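Local atomic coordinates of cytosol aminopeptidase (Coxiella burnetii, PDB entry 3IJ3), a protein that probably removes amino-terminal residues from peptides as a manganese-dependent metalloaminopeptidase of the M17 (leucine aminopeptidase) family. Residues T325-N330 against S412-L417; F216-A221 against V318-R323; R128-F133 against L153-A158; G103-L108 against S147-K152. One frame throughout, in Å; residues are numbered along the deposited sequence.

Contact 1 (T325-N330 against S412-L417)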
loop_
_atom_site.group_PDB
_atom_site.type_symbol
_atom_site.label_atom_id
_atom_site.label_comp_id
_atom_site.label_asym_id
_atom_site.label_seq_id
_atom_site.Cartn_x
_atom_site.Cartn_y
_atom_site.Cartn_z
ATOM N N THR A 325 6.159 -4.630 33.980
ATOM C CA THR A 325 6.979 -4.270 32.805
ATOM C C THR A 325 6.098 -4.378 31.551
ATOM O O THR A 325 5.330 -5.321 31.424
ATOM C CB THR A 325 8.230 -5.131 32.675
ATOM O OG1 THR A 325 7.890 -6.516 32.741
ATOM C CG2 THR A 325 9.220 -4.765 33.805
ATOM N N ILE A 326 6.231 -3.417 30.636
ATOM C CA ILE A 326 5.464 -3.405 29.395
ATOM C C ILE A 326 6.410 -3.479 28.202
ATOM O O ILE A 326 7.312 -2.651 28.073
ATOM C CB ILE A 326 4.712 -2.091 29.224
ATOM C CG1 ILE A 326 3.823 -1.807 30.434
ATOM C CG2 ILE A 326 3.883 -2.128 27.968
ATOM C CD1 ILE A 326 3.399 -0.354 30.431
ATOM N N GLU A 327 6.217 -4.477 27.363
ATOM C CA GLU A 327 6.973 -4.591 26.137
ATOM C C GLU A 327 6.215 -3.783 25.093
ATOM O O GLU A 327 5.033 -4.060 24.807
ATOM C CB GLU A 327 7.114 -6.033 25.681
ATOM C CG GLU A 327 7.958 -6.128 24.376
ATOM C CD GLU A 327 8.127 -7.535 23.844
ATOM O OE1 GLU A 327 7.316 -8.431 24.203
ATOM O OE2 GLU A 327 9.087 -7.744 23.044
ATOM N N ILE A 328 6.889 -2.826 24.482
ATOM C CA ILE A 328 6.265 -1.993 23.466
ATOM C C ILE A 328 6.261 -2.711 22.122
ATOM O O ILE A 328 7.320 -2.960 21.505
ATOM C CB ILE A 328 6.989 -0.638 23.306
ATOM C CG1 ILE A 328 7.046 0.109 24.650
ATOM C CG2 ILE A 328 6.300 0.229 22.193
ATOM C CD1 ILE A 328 5.650 0.324 25.320
ATOM N N THR A 329 5.070 -3.068 21.674
ATOM C CA THR A 329 4.878 -3.728 20.384
ATOM C C THR A 329 4.280 -2.775 19.344
ATOM O O THR A 329 4.171 -3.136 18.184
ATOM C CB THR A 329 4.022 -5.004 20.509
ATOM O OG1 THR A 329 2.828 -4.721 21.212
ATOM C CG2 THR A 329 4.790 -6.078 21.289
ATOM N N ASN A 330 3.892 -1.584 19.775
ATOM C CA ASN A 330 3.348 -0.549 18.875
ATOM C C ASN A 330 3.575 0.772 19.568
ATOM O O ASN A 330 2.947 1.044 20.599
ATOM C CB ASN A 330 1.864 -0.788 18.617
ATOM C CG ASN A 330 1.242 0.242 17.687
ATOM O OD1 ASN A 330 1.911 1.165 17.193
ATOM N ND2 ASN A 330 -0.062 0.079 17.433
ATOM N N SER A 412 3.434 -11.381 26.509
ATOM C CA SER A 412 4.810 -11.045 26.105
ATOM C C SER A 412 5.736 -12.182 26.489
ATOM O O SER A 412 5.547 -12.804 27.543
ATOM C CB SER A 412 5.287 -9.775 26.831
ATOM O OG SER A 412 6.640 -9.524 26.515
ATOM N N GLU A 413 6.718 -12.484 25.648
ATOM C CA GLU A 413 7.718 -13.469 26.003
ATOM C C GLU A 413 8.815 -12.827 26.891
ATOM O O GLU A 413 9.597 -13.550 27.521
ATOM C CB GLU A 413 8.410 -14.044 24.753
ATOM C CG GLU A 413 7.486 -14.746 23.762
ATOM C CD GLU A 413 6.891 -16.024 24.315
ATOM O OE1 GLU A 413 7.437 -16.572 25.275
ATOM O OE2 GLU A 413 5.876 -16.489 23.770
ATOM N N VAL A 414 8.863 -11.501 26.942
ATOM C CA VAL A 414 9.916 -10.777 27.625
ATOM C C VAL A 414 9.456 -10.049 28.898
ATOM O O VAL A 414 10.073 -10.155 29.931
ATOM C CB VAL A 414 10.538 -9.743 26.641
ATOM C CG1 VAL A 414 11.620 -8.894 27.313
ATOM C CG2 VAL A 414 11.145 -10.462 25.454
ATOM N N ALA A 415 8.369 -9.322 28.795
ATOM C CA ALA A 415 7.854 -8.500 29.888
ATOM C C ALA A 415 6.586 -9.075 30.477
ATOM O O ALA A 415 6.100 -10.120 30.032
ATOM C CB ALA A 415 7.568 -7.066 29.356
ATOM N N ASP A 416 6.004 -8.375 31.455
ATOM C CA ASP A 416 4.723 -8.822 32.039
ATOM C C ASP A 416 3.571 -8.827 31.018
ATOM O O ASP A 416 2.680 -9.710 31.059
ATOM C CB ASP A 416 4.352 -7.983 33.259
ATOM C CG ASP A 416 5.303 -8.185 34.409
ATOM O OD1 ASP A 416 5.684 -9.372 34.669
ATOM O OD2 ASP A 416 5.661 -7.165 35.071
ATOM N N LEU A 417 3.582 -7.850 30.112
ATOM C CA LEU A 417 2.593 -7.788 29.039
ATOM C C LEU A 417 3.067 -6.850 27.942
ATOM O O LEU A 417 4.012 -6.122 28.117
ATOM C CB LEU A 417 1.230 -7.318 29.521
ATOM C CG LEU A 417 1.066 -5.884 29.970
ATOM C CD1 LEU A 417 -0.466 -5.554 30.149
ATOM C CD2 LEU A 417 1.859 -5.602 31.259
HETATM O O HOH W 1 7.326 -11.036 23.265
#
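The hydroxyl of S412 is gripped by three groups. OG of S412 donates to OE1 of E327 over 2.6 Å, and it accepts from the backbone N of V414 and of A415. The bond from A415 N to S412 OG is 2.9 Å long and nearly straight. These two bonds make an ST turn and an ST motif, so the loop is folded around its own serine. The hydroxyl meets E327 from above the carboxylate plane, 38° out of it. With CG of E327 anti to the backbone N (chi1 -179°) and the chain extended beyond it, the carboxylate spans the gap to the loop. A water held by E327 OE1 and the backbone N of E413 adds a second link. CB of A415 packs 3.8 Å from CB of E327.

T325 and D416 hold the other end. T325 N donates to D416 OD2 at 2.8 Å, on the anti side, tilted 29° out of the carboxylate plane. In return D416 N donates to T325 OG1 at 2.9 Å. That hydroxyl also bonds Y143 O of the second subunit, so it ties the loop, the strand and the neighbour together. Between the two ends, E327 N donates to L417 O at 2.9 Å. L417 N returns a weak bond to T325 O. I326 and L417 form the parallel bridge.

Strand 325-327 is the middle strand of a small three-stranded sheet. Strand 317-319 lies antiparallel on one side and strand 417-418 parallel on the other. F434 of helix 427-436 packs on I326 and L417.

Contact 2 (F216-A221 against V318-R323)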
loop_
_atom_site.group_PDB
_atom_site.type_symbol
_atom_site.label_atom_id
_atom_site.label_comp_id
_atom_site.label_asym_id
_atom_site.label_seq_id
_atom_site.Cartn_x
_atom_site.Cartn_y
_atom_site.Cartn_z
ATOM N N PHE A 216 7.112 8.162 37.562
ATOM C CA PHE A 216 6.153 7.829 36.493
ATOM C C PHE A 216 6.931 7.491 35.224
ATOM O O PHE A 216 6.793 8.170 34.200
ATOM C CB PHE A 216 5.218 9.026 36.276
ATOM C CG PHE A 216 4.403 9.348 37.484
ATOM C CD1 PHE A 216 3.167 8.772 37.672
ATOM C CD2 PHE A 216 4.907 10.182 38.473
ATOM C CE1 PHE A 216 2.421 9.049 38.811
ATOM C CE2 PHE A 216 4.184 10.426 39.624
ATOM C CZ PHE A 216 2.951 9.866 39.793
ATOM N N PRO A 217 7.730 6.411 35.267
ATOM C CA PRO A 217 8.574 6.078 34.121
ATOM C C PRO A 217 7.867 5.838 32.786
ATOM O O PRO A 217 8.478 6.088 31.732
ATOM C CB PRO A 217 9.324 4.814 34.585
ATOM C CG PRO A 217 8.407 4.191 35.613
ATOM C CD PRO A 217 7.816 5.387 36.321
ATOM N N ALA A 218 6.618 5.390 32.813
ATOM C CA ALA A 218 5.909 5.105 31.573
ATOM C C ALA A 218 5.476 6.394 30.892
ATOM O O ALA A 218 5.504 6.497 29.656
ATOM C CB ALA A 218 4.704 4.134 31.849
ATOM N N ILE A 219 5.096 7.401 31.681
ATOM C CA ILE A 219 4.755 8.722 31.105
ATOM C C ILE A 219 6.022 9.305 30.472
ATOM O O ILE A 219 6.020 9.809 29.332
ATOM C CB ILE A 219 4.200 9.691 32.171
ATOM C CG1 ILE A 219 2.971 9.091 32.863
ATOM C CG2 ILE A 219 3.846 11.059 31.539
ATOM C CD1 ILE A 219 2.384 9.997 33.998
ATOM N N TYR A 220 7.138 9.194 31.187
ATOM C CA TYR A 220 8.395 9.708 30.697
ATOM C C TYR A 220 8.855 9.019 29.403
ATOM O O TYR A 220 9.266 9.691 28.461
ATOM C CB TYR A 220 9.482 9.600 31.756
ATOM C CG TYR A 220 10.814 10.043 31.241
ATOM C CD1 TYR A 220 11.092 11.388 31.102
ATOM C CD2 TYR A 220 11.789 9.118 30.855
ATOM C CE1 TYR A 220 12.328 11.823 30.586
ATOM C CE2 TYR A 220 13.010 9.543 30.346
ATOM C CZ TYR A 220 13.268 10.892 30.223
ATOM O OH TYR A 220 14.465 11.314 29.698
ATOM N N ALA A 221 8.779 7.696 29.354
ATOM C CA ALA A 221 9.254 6.950 28.164
ATOM C C ALA A 221 8.523 7.389 26.893
ATOM O O ALA A 221 9.149 7.631 25.852
ATOM C CB ALA A 221 9.122 5.420 28.384
ATOM N N VAL A 318 9.300 -0.893 29.035
ATOM C CA VAL A 318 9.065 0.298 29.823
ATOM C C VAL A 318 8.639 -0.119 31.212
ATOM O O VAL A 318 7.797 -1.001 31.362
ATOM C CB VAL A 318 7.951 1.130 29.159
ATOM C CG1 VAL A 318 7.528 2.298 30.027
ATOM C CG2 VAL A 318 8.411 1.589 27.729
ATOM N N GLN A 319 9.281 0.473 32.223
ATOM C CA GLN A 319 8.944 0.227 33.610
ATOM C C GLN A 319 7.699 1.053 33.915
ATOM O O GLN A 319 7.411 2.022 33.218
ATOM C CB GLN A 319 10.087 0.653 34.532
ATOM C CG GLN A 319 11.433 -0.056 34.256
ATOM C CD GLN A 319 11.425 -1.535 34.642
ATOM O OE1 GLN A 319 10.809 -1.914 35.628
ATOM N NE2 GLN A 319 12.140 -2.367 33.873
ATOM N N THR A 320 6.953 0.664 34.939
ATOM C CA THR A 320 5.743 1.402 35.316
ATOM C C THR A 320 5.714 1.709 36.814
ATOM O O THR A 320 6.393 1.083 37.607
ATOM C CB THR A 320 4.448 0.606 34.994
ATOM O OG1 THR A 320 4.447 -0.612 35.739
ATOM C CG2 THR A 320 4.301 0.297 33.494
ATOM N N ARG A 321 4.892 2.676 37.187
ATOM C CA ARG A 321 4.718 3.024 38.580
ATOM C C ARG A 321 4.161 1.834 39.378
ATOM O O ARG A 321 4.458 1.692 40.557
ATOM C CB ARG A 321 3.809 4.235 38.702
ATOM C CG ARG A 321 3.602 4.712 40.140
ATOM C CD ARG A 321 3.066 6.093 40.155
ATOM N NE ARG A 321 2.917 6.652 41.498
ATOM C CZ ARG A 321 3.914 7.128 42.235
ATOM N NH1 ARG A 321 5.161 7.039 41.822
ATOM N NH2 ARG A 321 3.665 7.654 43.435
ATOM N N ALA A 322 3.383 0.972 38.718
ATOM C CA ALA A 322 2.822 -0.226 39.345
ATOM C C ALA A 322 3.841 -1.368 39.492
ATOM O O ALA A 322 3.525 -2.410 40.073
ATOM C CB ALA A 322 1.648 -0.718 38.511
ATOM N N ARG A 323 5.041 -1.146 38.958
ATOM C CA ARG A 323 6.143 -2.114 38.969
ATOM C C ARG A 323 5.883 -3.332 38.055
ATOM O O ARG A 323 6.370 -4.442 38.333
ATOM C CB ARG A 323 6.525 -2.535 40.393
ATOM C CG ARG A 323 6.984 -1.386 41.316
ATOM C CD ARG A 323 7.038 -1.878 42.781
ATOM N NE ARG A 323 7.413 -0.859 43.766
ATOM C CZ ARG A 323 8.596 -0.797 44.380
ATOM N NH1 ARG A 323 8.837 0.161 45.264
ATOM N NH2 ARG A 323 9.535 -1.704 44.129
#
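R321 lays its guanidinium almost flat on the ring of F216. The planes are 20° apart and the centres 4.4 Å. CZ of R321 lies 33° off the ring normal, so this is an off-centre cation-pi stack. The last methylene joins in: CD of R321 comes to 3.3 Å from CE1 of F216, and NE sits near both CE1 and CZ. R321 reaches the ring because its CG is anti to the backbone N (chi1 -178°) and the chain runs extended as far as NE. The guanidinium is also held from outside: NH1 forms a salt bridge to E215 and NE one to E345. These two acids probably fix its rotation over the ring and balance its charge.

Next to the stack, P217 presses its ring on the strand backbone. CG of P217 is 3.4 Å from O of Q319. Further along the helix, A218 and A221 receive V318. CG1 of V318 lies 3.8 Å from CB of A218 and 3.9 Å from CB of A221. Their small side chains probably let the helix approach the strand closely. CG2 of T320 touches the A218 methyl at longer range.

No hydrogen bond joins the two segments directly. D341 of helix 335-347 connects them, accepting from the backbone N of A218 and of R321.

F216 stands at the N-cap position of helix 217-223, while T320 to R323 form a type I beta turn after strand 317-319. The contact is thus a helix start packed on a strand end and its turn, within the M17 catalytic domain.

Contact 3 (R128-F133 against L153-A158)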
loop_
_atom_site.group_PDB
_atom_site.type_symbol
_atom_site.label_atom_id
_atom_site.label_comp_id
_atom_site.label_asym_id
_atom_site.label_seq_id
_atom_site.Cartn_x
_atom_site.Cartn_y
_atom_site.Cartn_z
ATOM N N ARG A 128 -32.316 22.263 27.639
ATOM C CA ARG A 128 -31.502 21.703 26.542
ATOM C C ARG A 128 -31.566 22.569 25.276
ATOM O O ARG A 128 -30.574 22.710 24.568
ATOM C CB ARG A 128 -31.958 20.314 26.172
ATOM C CG ARG A 128 -31.687 19.303 27.197
ATOM C CD ARG A 128 -32.143 17.949 26.712
ATOM N NE ARG A 128 -32.078 16.976 27.786
ATOM C CZ ARG A 128 -32.423 15.709 27.657
ATOM N NH1 ARG A 128 -32.851 15.230 26.485
ATOM N NH2 ARG A 128 -32.327 14.926 28.707
ATOM N N ALA A 129 -32.741 23.106 24.972
ATOM C CA ALA A 129 -32.899 23.978 23.825
ATOM C C ALA A 129 -32.081 25.261 24.037
ATOM O O ALA A 129 -31.413 25.728 23.126
ATOM C CB ALA A 129 -34.390 24.303 23.586
ATOM N N LEU A 130 -32.154 25.843 25.235
ATOM C CA LEU A 130 -31.371 27.036 25.533
ATOM C C LEU A 130 -29.865 26.774 25.343
ATOM O O LEU A 130 -29.133 27.582 24.760
ATOM C CB LEU A 130 -31.639 27.506 26.974
ATOM C CG LEU A 130 -33.040 28.038 27.287
ATOM C CD1 LEU A 130 -33.281 28.090 28.810
ATOM C CD2 LEU A 130 -33.273 29.396 26.652
ATOM N N LEU A 131 -29.400 25.652 25.861
ATOM C CA LEU A 131 -27.986 25.272 25.731
ATOM C C LEU A 131 -27.591 25.006 24.262
ATOM O O LEU A 131 -26.574 25.526 23.788
ATOM C CB LEU A 131 -27.691 24.041 26.598
ATOM C CG LEU A 131 -26.267 23.497 26.524
ATOM C CD1 LEU A 131 -25.265 24.554 27.000
ATOM C CD2 LEU A 131 -26.175 22.203 27.343
ATOM N N ALA A 132 -28.426 24.264 23.533
ATOM C CA ALA A 132 -28.160 23.954 22.115
ATOM C C ALA A 132 -27.976 25.223 21.323
ATOM O O ALA A 132 -27.094 25.291 20.465
ATOM C CB ALA A 132 -29.287 23.096 21.513
ATOM N N PHE A 133 -28.805 26.238 21.590
ATOM C CA PHE A 133 -28.632 27.516 20.908
ATOM C C PHE A 133 -27.206 28.047 21.088
ATOM O O PHE A 133 -26.545 28.469 20.112
ATOM C CB PHE A 133 -29.625 28.565 21.422
ATOM C CG PHE A 133 -29.433 29.912 20.783
ATOM C CD1 PHE A 133 -30.027 30.192 19.562
ATOM C CD2 PHE A 133 -28.621 30.863 21.358
ATOM C CE1 PHE A 133 -29.818 31.414 18.949
ATOM C CE2 PHE A 133 -28.418 32.084 20.743
ATOM C CZ PHE A 133 -29.014 32.349 19.544
ATOM N N LEU A 153 -30.154 35.084 22.394
ATOM C CA LEU A 153 -31.305 34.467 23.045
ATOM C C LEU A 153 -31.384 34.796 24.513
ATOM O O LEU A 153 -30.377 34.731 25.241
ATOM C CB LEU A 153 -31.215 32.945 22.894
ATOM C CG LEU A 153 -32.407 32.061 23.249
ATOM C CD1 LEU A 153 -33.600 32.356 22.294
ATOM C CD2 LEU A 153 -32.003 30.564 23.134
ATOM N N PHE A 154 -32.592 35.112 24.972
ATOM C CA PHE A 154 -32.792 35.378 26.357
ATOM C C PHE A 154 -32.588 34.105 27.184
ATOM O O PHE A 154 -33.113 33.039 26.837
ATOM C CB PHE A 154 -34.185 35.932 26.609
ATOM C CG PHE A 154 -34.484 36.121 28.061
ATOM C CD1 PHE A 154 -33.737 37.007 28.811
ATOM C CD2 PHE A 154 -35.496 35.405 28.683
ATOM C CE1 PHE A 154 -33.993 37.187 30.170
ATOM C CE2 PHE A 154 -35.754 35.579 30.033
ATOM C CZ PHE A 154 -34.991 36.464 30.775
ATOM N N LEU A 155 -31.823 34.224 28.276
ATOM C CA LEU A 155 -31.588 33.107 29.189
ATOM C C LEU A 155 -32.229 33.430 30.554
ATOM O O LEU A 155 -31.693 34.250 31.303
ATOM C CB LEU A 155 -30.085 32.841 29.333
ATOM C CG LEU A 155 -29.633 31.725 30.274
ATOM C CD1 LEU A 155 -30.279 30.413 29.949
ATOM C CD2 LEU A 155 -28.081 31.593 30.210
ATOM N N PRO A 156 -33.358 32.784 30.883
ATOM C CA PRO A 156 -34.063 33.053 32.151
ATOM C C PRO A 156 -33.202 32.744 33.375
ATOM O O PRO A 156 -32.395 31.807 33.358
ATOM C CB PRO A 156 -35.285 32.128 32.102
ATOM C CG PRO A 156 -35.384 31.655 30.719
ATOM C CD PRO A 156 -34.038 31.747 30.087
ATOM N N GLN A 157 -33.406 33.508 34.434
ATOM C CA GLN A 157 -32.605 33.397 35.649
ATOM C C GLN A 157 -32.636 31.991 36.254
ATOM O O GLN A 157 -31.607 31.497 36.760
ATOM C CB GLN A 157 -33.050 34.482 36.653
ATOM C CG GLN A 157 -32.010 34.810 37.728
ATOM C CD GLN A 157 -31.877 33.726 38.766
ATOM O OE1 GLN A 157 -32.875 33.128 39.177
ATOM N NE2 GLN A 157 -30.644 33.481 39.223
ATOM N N ALA A 158 -33.782 31.326 36.152
ATOM C CA ALA A 158 -33.946 29.973 36.710
ATOM C C ALA A 158 -33.015 28.932 36.083
ATOM O O ALA A 158 -32.669 27.930 36.717
ATOM C CB ALA A 158 -35.407 29.524 36.564
#
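The ring of F133 carries L153 over one face. CB of L153 lies 3.8 Å from the centroid of the F133 ring and 21° off the normal, a CH-pi contact shifted toward the CD2 and CE2 side. CD2 of L153 is wedged at the root of the ring, 3.5 Å from CG of F133. CG of F133 is anti to the backbone N (chi1 177°), and this torsion lays the ring beside L153. L104 and S105 of helix 104-107 also touch F133.

One turn earlier, L130 splits its two methyls between different partners. CD2 of L130 meets CD2 of L153 at 3.9 Å, where the two side chains cross at about a right angle, and it touches O of F154. CD1 of L130 lies by L155 and P156, where the chain leaves the strand. CD1 of L130 meets CD1 of L155 at 4.0 Å, and it reaches CD of P156 at 3.9 Å.

The contact is apolar, with no hydrogen bond between the segments. Helix 123-135 packs here on strand 151-154 and the chain that leaves it. Together with strand 111-114 these form a beta-alpha-beta unit of the N-terminal domain.

Contact 4 (G103-L108 against S147-K152). With EDO (1,2-ethanediol), chain J.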
loop_
_atom_site.group_PDB
_atom_site.type_symbol
_atom_site.label_atom_id
_atom_site.label_comp_id
_atom_site.label_asym_id
_atom_site.label_seq_id
_atom_site.Cartn_x
_atom_site.Cartn_y
_atom_site.Cartn_z
ATOM N N GLY A 103 -29.054 24.716 15.452
ATOM C CA GLY A 103 -28.817 25.338 14.154
ATOM C C GLY A 103 -29.270 26.783 14.019
ATOM O O GLY A 103 -29.016 27.404 12.995
ATOM N N LEU A 104 -29.888 27.343 15.056
ATOM C CA LEU A 104 -30.476 28.688 14.956
ATOM C C LEU A 104 -29.538 29.854 14.656
ATOM O O LEU A 104 -29.857 30.697 13.815
ATOM C CB LEU A 104 -31.330 29.002 16.187
ATOM C CG LEU A 104 -32.666 28.269 16.287
ATOM C CD1 LEU A 104 -33.206 28.417 17.699
ATOM C CD2 LEU A 104 -33.665 28.794 15.241
ATOM N N SER A 105 -28.381 29.909 15.315
ATOM C CA SER A 105 -27.465 31.025 15.069
ATOM C C SER A 105 -27.070 31.167 13.609
ATOM O O SER A 105 -26.872 32.286 13.122
ATOM C CB SER A 105 -26.228 30.950 15.960
ATOM O OG SER A 105 -26.572 31.335 17.267
ATOM N N LYS A 106 -26.974 30.049 12.901
ATOM C CA LYS A 106 -26.588 30.083 11.477
ATOM C C LYS A 106 -27.687 30.508 10.490
ATOM O O LYS A 106 -27.390 30.848 9.342
ATOM C CB LYS A 106 -26.012 28.736 11.034
ATOM C CG LYS A 106 -24.616 28.438 11.566
ATOM C CD LYS A 106 -24.134 27.097 11.015
ATOM C CE LYS A 106 -22.733 26.735 11.440
ATOM N NZ LYS A 106 -21.699 27.636 10.887
ATOM N N VAL A 107 -28.938 30.520 10.935
ATOM C CA VAL A 107 -30.056 30.857 10.058
ATOM C C VAL A 107 -30.906 32.035 10.525
ATOM O O VAL A 107 -31.613 32.644 9.714
ATOM C CB VAL A 107 -30.963 29.619 9.809
ATOM C CG1 VAL A 107 -30.162 28.511 9.089
ATOM C CG2 VAL A 107 -31.583 29.088 11.115
ATOM N N LEU A 108 -30.833 32.379 11.806
ATOM C CA LEU A 108 -31.659 33.469 12.328
ATOM C C LEU A 108 -31.304 34.842 11.829
ATOM O O LEU A 108 -30.134 35.175 11.671
ATOM C CB LEU A 108 -31.626 33.529 13.851
ATOM C CG LEU A 108 -32.484 32.539 14.621
ATOM C CD1 LEU A 108 -32.182 32.639 16.117
ATOM C CD2 LEU A 108 -33.964 32.794 14.344
ATOM N N SER A 147 -16.914 37.096 11.887
ATOM C CA SER A 147 -18.024 37.963 12.260
ATOM C C SER A 147 -18.894 37.177 13.228
ATOM O O SER A 147 -19.263 36.040 12.932
ATOM C CB SER A 147 -18.832 38.364 11.028
ATOM O OG SER A 147 -19.296 37.215 10.328
ATOM N N PRO A 148 -19.204 37.762 14.395
ATOM C CA PRO A 148 -20.034 37.017 15.325
ATOM C C PRO A 148 -21.480 36.972 14.838
ATOM O O PRO A 148 -21.888 37.811 14.033
ATOM C CB PRO A 148 -19.903 37.803 16.629
ATOM C CG PRO A 148 -19.546 39.209 16.213
ATOM C CD PRO A 148 -19.092 39.181 14.773
ATOM N N TYR A 149 -22.224 35.966 15.284
ATOM C CA TYR A 149 -23.617 35.831 14.895
ATOM C C TYR A 149 -24.396 36.984 15.491
ATOM O O TYR A 149 -24.061 37.473 16.568
ATOM C CB TYR A 149 -24.186 34.504 15.358
ATOM C CG TYR A 149 -23.505 33.315 14.748
ATOM C CD1 TYR A 149 -23.617 33.043 13.388
ATOM C CD2 TYR A 149 -22.766 32.436 15.529
ATOM C CE1 TYR A 149 -22.995 31.955 12.828
ATOM C CE2 TYR A 149 -22.156 31.330 14.974
ATOM C CZ TYR A 149 -22.272 31.095 13.638
ATOM O OH TYR A 149 -21.665 29.987 13.118
ATOM N N LEU A 150 -25.430 37.422 14.792
ATOM C CA LEU A 150 -26.208 38.587 15.232
ATOM C C LEU A 150 -27.495 38.267 15.976
ATOM O O LEU A 150 -28.226 39.185 16.340
ATOM C CB LEU A 150 -26.517 39.476 14.033
ATOM C CG LEU A 150 -25.271 39.963 13.286
ATOM C CD1 LEU A 150 -25.668 40.801 12.063
ATOM C CD2 LEU A 150 -24.345 40.734 14.223
ATOM N N ALA A 151 -27.798 36.989 16.165
ATOM C CA ALA A 151 -28.965 36.596 16.926
ATOM C C ALA A 151 -28.523 36.229 18.342
ATOM O O ALA A 151 -27.525 35.502 18.536
ATOM C CB ALA A 151 -29.674 35.432 16.263
ATOM N N LYS A 152 -29.255 36.743 19.331
ATOM C CA LYS A 152 -29.002 36.426 20.746
ATOM C C LYS A 152 -30.287 35.928 21.372
ATOM O O LYS A 152 -31.378 36.289 20.921
ATOM C CB LYS A 152 -28.466 37.624 21.500
ATOM C CG LYS A 152 -27.126 38.119 20.963
ATOM C CD LYS A 152 -26.551 39.155 21.911
ATOM C CE LYS A 152 -25.181 39.669 21.470
ATOM N NZ LYS A 152 -24.630 40.530 22.572
HETATM C C1 EDO J . -22.278 34.804 9.738
HETATM O O1 EDO J . -20.991 34.856 10.363
HETATM C C2 EDO J . -23.212 35.818 10.388
HETATM O O2 EDO J . -22.522 36.537 11.418
HETATM O O HOH W 2 -27.604 34.842 13.543
#
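This contact belongs to the N-terminal domain, where short helix 104-107 packs against the entry to strand 151-154. The ring of Y149 is its main piece. CB of S105 lies over one face, 4.0 Å from the centroid of the Y149 ring and 21° off the normal, a CH-pi contact. O of S105 comes to 3.4 Å from CD1 of Y149. In the conformer described, OG of S105 bonds OG of S137; a second conformer was also modelled.

K106 reaches the far end of the tyrosine. CB of K106 points away from the 147-152 segment, but the chain bends at its last torsion (chi4 -66°). This brings NZ of K106 within 3.2 Å of OH of Y149, to which it donates a hydrogen bond. CG of K106 passes OH of Y149 at 3.7 Å.

Deeper in, the contact turns apolar. CB of L108 meets CB of A151 at 3.6 Å, and CD1 of L108 adds a second touch to that methyl. F113 of strand 111-114 packs on both residues. Between the apolar and aromatic parts sits one water. The water donates to O of S105 at 2.7 Å and to O of L108, and it accepts a weak bond from N of A151. It links the carbonyls of S105 and L108 to the start of strand 151-154.

A 1,2-ethanediol, probably from the crystallisation liquor, lies beside Y149. O1 of the ethanediol is hydrogen-bonded to OG of S147 at 2.9 Å.

Backbone bonds of L150 and K152 to strand 111-114 set this strand start in a mixed sheet, with helix 104-107 packed on it as part of the alpha/beta N-terminal domain.

How the contacts relate
The four contacts fall into two pairs. Contacts 1 and 2 lie in the catalytic domain, 13 Å apart between centres, and share the three-stranded sheet. I326 O and V318 N, 2.8 Å apart, probably form a hydrogen bond between them, and CD1 of I326 packs on CG2 of T320. Contacts 3 and 4 lie in the N-terminal domain, 14 Å apart between centres. Both use strand 151-154, and F133 of contact 3 packs on L104, S105 and L108 of contact 4. The pairs do not meet: their closest approach is about 32 Å, between nearest atoms of contacts 2 and 3. The lithium ion, bound at K250, D255, D273 and E334, is about 14 Å from the A218 side chain of contact 2.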